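PDB 3U4J: NAD-dependent aldehyde dehydrogenase from Sinorhizobium meliloti, which probably oxidises aldehydes with NAD or NADP as electron acceptor, as expected of a tetrameric member of the aldehyde dehydrogenase family. Local coordinates for residues Asp62-Val67 against Ala236-Val241. Sequence-based numbering, arbitrary orientation.
Sequences DVRKAV and AEDPNV
Val-67 projects from helix 60-75 onto Asp-238, Asn-240 and Val-241 in the loop that follows helix 231-237, and its CG1 branch meets all three. Standing anti to the backbone N (chi1 174°), Val-67 CG1 lies 3.7 Å from Val-241 CG2 and 3.8 Å from Asn-240 CB. The two valine side chains cross at about a right angle, and CG2 of Val-67 approaches the same Val-241 methyl less closely. Against Asp-238, Val-67 comes tip to tip, Val-67 CG1 being 3.7 Å from Asp-238 OD2. The same Asp-238 OD2 also accepts a hydrogen bond from Asn-240 N through its anti lone pair, at 2.8 Å and a nearly straight 162°. That bond makes an Asx turn, overlaid on a type I beta turn from Asp-238 to Val-241 in which Val-241 N bonds to Asp-238 O. The two turns carry the chain from the end of helix 231-237 towards strand 243-247, which runs parallel to its neighbours 153-168 and 266-270 in the sheet that forms the Rossmann-like coenzyme-binding domain in this family; Lys-265 NZ hydrogen-bonds to the carbonyl oxygens of Asp-238 and Val-241. The other carboxylate oxygen, Asp-238 OD1, faces the aliphatic part of Arg-64, 3.6 Å from Arg-64 CG. Charge pairing is not what joins them, since Arg-64 NE remains 4.8 Å from Asp-238 OD1 and the guanidinium forms its salt bridge with Asp-61 through NH1; any attraction to Asp-238 is probably a longer-range one. One helical turn after Val-67, Arg-71 NH1 hydrogen-bonds to Asn-240 O.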
ATOM      1  N   ASP A  62     -16.737 -34.365  19.064  1.00 11.90           N
ATOM      2  CA  ASP A  62     -17.066 -34.143  17.644  1.00 12.53           C
ATOM      3  C   ASP A  62     -16.333 -32.882  17.136  1.00 12.32           C
ATOM      4  O   ASP A  62     -15.755 -32.899  16.053  1.00 12.73           O
ATOM      5  CB  ASP A  62     -18.592 -33.976  17.433  1.00 11.43           C
ATOM      6  CG  ASP A  62     -19.399 -35.268  17.739  1.00 13.13           C
ATOM      7  OD1 ASP A  62     -20.546 -35.145  18.256  1.00 15.01           O
ATOM      8  OD2 ASP A  62     -18.923 -36.393  17.461  1.00 11.39           O
ATOM      9  N   VAL A  63     -16.330 -31.822  17.949  1.00 12.14           N
ATOM     10  CA  VAL A  63     -15.697 -30.555  17.579  1.00 12.09           C
ATOM     11  C   VAL A  63     -14.186 -30.683  17.488  1.00 12.51           C
ATOM     12  O   VAL A  63     -13.584 -30.168  16.548  1.00 12.07           O
ATOM     13  CB  VAL A  63     -16.149 -29.370  18.483  1.00 12.37           C
ATOM     14  CG1 VAL A  63     -15.440 -28.062  18.061  1.00 11.81           C
ATOM     15  CG2 VAL A  63     -17.648 -29.187  18.378  1.00 11.63           C
ATOM     16  N   ARG A  64     -13.571 -31.417  18.421  1.00 12.61           N
ATOM     17  CA  ARG A  64     -12.125 -31.638  18.366  1.00 13.08           C
ATOM     18  C   ARG A  64     -11.705 -32.403  17.122  1.00 12.40           C
ATOM     19  O   ARG A  64     -10.642 -32.122  16.564  1.00 12.63           O
ATOM     20  CB  ARG A  64     -11.611 -32.341  19.636  1.00 14.09           C
ATOM     21  CG  ARG A  64     -11.656 -31.457  20.902  1.00 17.03           C
ATOM     22  CD  ARG A  64     -11.117 -32.218  22.155  1.00 23.71           C
ATOM     23  NE  ARG A  64     -11.773 -31.707  23.357  1.00 26.61           N
ATOM     24  CZ  ARG A  64     -12.632 -32.393  24.096  1.00 29.38           C
ATOM     25  NH1 ARG A  64     -12.929 -33.650  23.808  1.00 28.55           N
ATOM     26  NH2 ARG A  64     -13.179 -31.821  25.152  1.00 33.60           N
ATOM     27  N   LYS A  65     -12.533 -33.355  16.682  1.00 12.07           N
ATOM     28  CA  LYS A  65     -12.314 -34.035  15.394  1.00 11.71           C
ATOM     29  C   LYS A  65     -12.246 -33.065  14.197  1.00 10.77           C
ATOM     30  O   LYS A  65     -11.431 -33.244  13.300  1.00  9.91           O
ATOM     31  CB  LYS A  65     -13.421 -35.049  15.104  1.00 12.87           C
ATOM     32  CG  LYS A  65     -13.166 -36.446  15.729  1.00 18.11           C
ATOM     33  CD  LYS A  65     -14.266 -37.461  15.370  1.00 21.23           C
ATOM     34  CE  LYS A  65     -14.222 -38.696  16.314  1.00 24.64           C
ATOM     35  NZ  LYS A  65     -15.469 -39.522  16.170  1.00 26.29           N
ATOM     36  N   ALA A  66     -13.157 -32.102  14.154  1.00 10.11           N
ATOM     37  CA  ALA A  66     -13.139 -31.065  13.110  1.00 10.25           C
ATOM     38  C   ALA A  66     -11.861 -30.221  13.171  1.00  9.39           C
ATOM     39  O   ALA A  66     -11.223 -29.965  12.142  1.00  9.78           O
ATOM     40  CB  ALA A  66     -14.356 -30.183  13.260  1.00 10.33           C
ATOM     41  N   VAL A  67     -11.506 -29.793  14.385  1.00  9.75           N
ATOM     42  CA  VAL A  67     -10.247 -29.103  14.648  1.00  9.56           C
ATOM     43  C   VAL A  67      -9.065 -29.935  14.180  1.00  9.80           C
ATOM     44  O   VAL A  67      -8.143 -29.409  13.532  1.00  9.47           O
ATOM     45  CB  VAL A  67     -10.095 -28.732  16.170  1.00  9.69           C
ATOM     46  CG1 VAL A  67      -8.702 -28.139  16.476  1.00  9.57           C
ATOM     47  CG2 VAL A  67     -11.199 -27.749  16.604  1.00  8.28           C
ATOM     48  N   ALA A 236     -12.339 -22.000  21.591  1.00 14.15           N
ATOM     49  CA  ALA A 236     -11.553 -21.001  22.307  1.00 14.81           C
ATOM     50  C   ALA A 236     -10.443 -21.581  23.209  1.00 16.16           C
ATOM     51  O   ALA A 236      -9.446 -20.882  23.511  1.00 15.66           O
ATOM     52  CB  ALA A 236     -12.479 -20.057  23.070  1.00 15.16           C
ATOM     53  N   GLU A 237     -10.579 -22.844  23.631  1.00 16.37           N
ATOM     54  CA  GLU A 237      -9.482 -23.446  24.420  1.00 18.08           C
ATOM     55  C   GLU A 237      -8.565 -24.455  23.712  1.00 17.64           C
ATOM     56  O   GLU A 237      -7.441 -24.659  24.159  1.00 17.88           O
ATOM     57  CB  GLU A 237      -9.933 -23.919  25.822  1.00 18.93           C
ATOM     58  CG  GLU A 237     -11.257 -24.637  25.874  1.00 23.33           C
ATOM     59  CD  GLU A 237     -11.774 -24.907  27.310  1.00 27.80           C
ATOM     60  OE1 GLU A 237     -12.139 -23.948  28.038  1.00 30.16           O
ATOM     61  OE2 GLU A 237     -11.848 -26.099  27.680  1.00 26.81           O
ATOM     62  N   ASP A 238      -8.991 -25.045  22.594  1.00 17.18           N
ATOM     63  CA  ASP A 238      -8.200 -26.123  22.001  1.00 18.20           C
ATOM     64  C   ASP A 238      -6.812 -25.622  21.547  1.00 17.88           C
ATOM     65  O   ASP A 238      -6.731 -24.635  20.833  1.00 18.61           O
ATOM     66  CB  ASP A 238      -8.954 -26.770  20.826  1.00 18.80           C
ATOM     67  CG  ASP A 238      -8.322 -28.072  20.370  1.00 19.61           C
ATOM     68  OD1 ASP A 238      -8.988 -29.105  20.514  1.00 25.43           O
ATOM     69  OD2 ASP A 238      -7.174 -28.096  19.888  1.00 19.92           O
ATOM     70  N   PRO A 239      -5.724 -26.301  21.951  1.00 17.73           N
ATOM     71  CA  PRO A 239      -4.362 -25.897  21.546  1.00 17.52           C
ATOM     72  C   PRO A 239      -4.090 -25.924  20.038  1.00 16.59           C
ATOM     73  O   PRO A 239      -3.140 -25.281  19.588  1.00 16.70           O
ATOM     74  CB  PRO A 239      -3.464 -26.949  22.214  1.00 18.06           C
ATOM     75  CG  PRO A 239      -4.270 -27.474  23.342  1.00 18.75           C
ATOM     76  CD  PRO A 239      -5.702 -27.426  22.910  1.00 17.95           C
ATOM     77  N   ASN A 240      -4.881 -26.669  19.273  1.00 15.30           N
ATOM     78  CA  ASN A 240      -4.659 -26.749  17.841  1.00 15.01           C
ATOM     79  C   ASN A 240      -5.459 -25.679  17.051  1.00 14.03           C
ATOM     80  O   ASN A 240      -5.412 -25.653  15.836  1.00 13.12           O
ATOM     81  CB  ASN A 240      -5.017 -28.147  17.309  1.00 14.98           C
ATOM     82  CG  ASN A 240      -4.013 -29.207  17.692  1.00 17.28           C
ATOM     83  OD1 ASN A 240      -2.809 -28.972  17.751  1.00 20.37           O
ATOM     84  ND2 ASN A 240      -4.514 -30.404  17.933  1.00 21.41           N
ATOM     85  N   VAL A 241      -6.199 -24.829  17.755  1.00 12.91           N
ATOM     86  CA  VAL A 241      -6.832 -23.652  17.139  1.00 12.07           C
ATOM     87  C   VAL A 241      -5.909 -22.437  17.306  1.00 12.00           C
ATOM     88  O   VAL A 241      -5.369 -22.202  18.400  1.00 11.87           O
ATOM     89  CB  VAL A 241      -8.207 -23.380  17.753  1.00 11.74           C
ATOM     90  CG1 VAL A 241      -8.813 -22.103  17.129  1.00 11.39           C
ATOM     91  CG2 VAL A 241      -9.129 -24.591  17.540  1.00 10.57           C
TER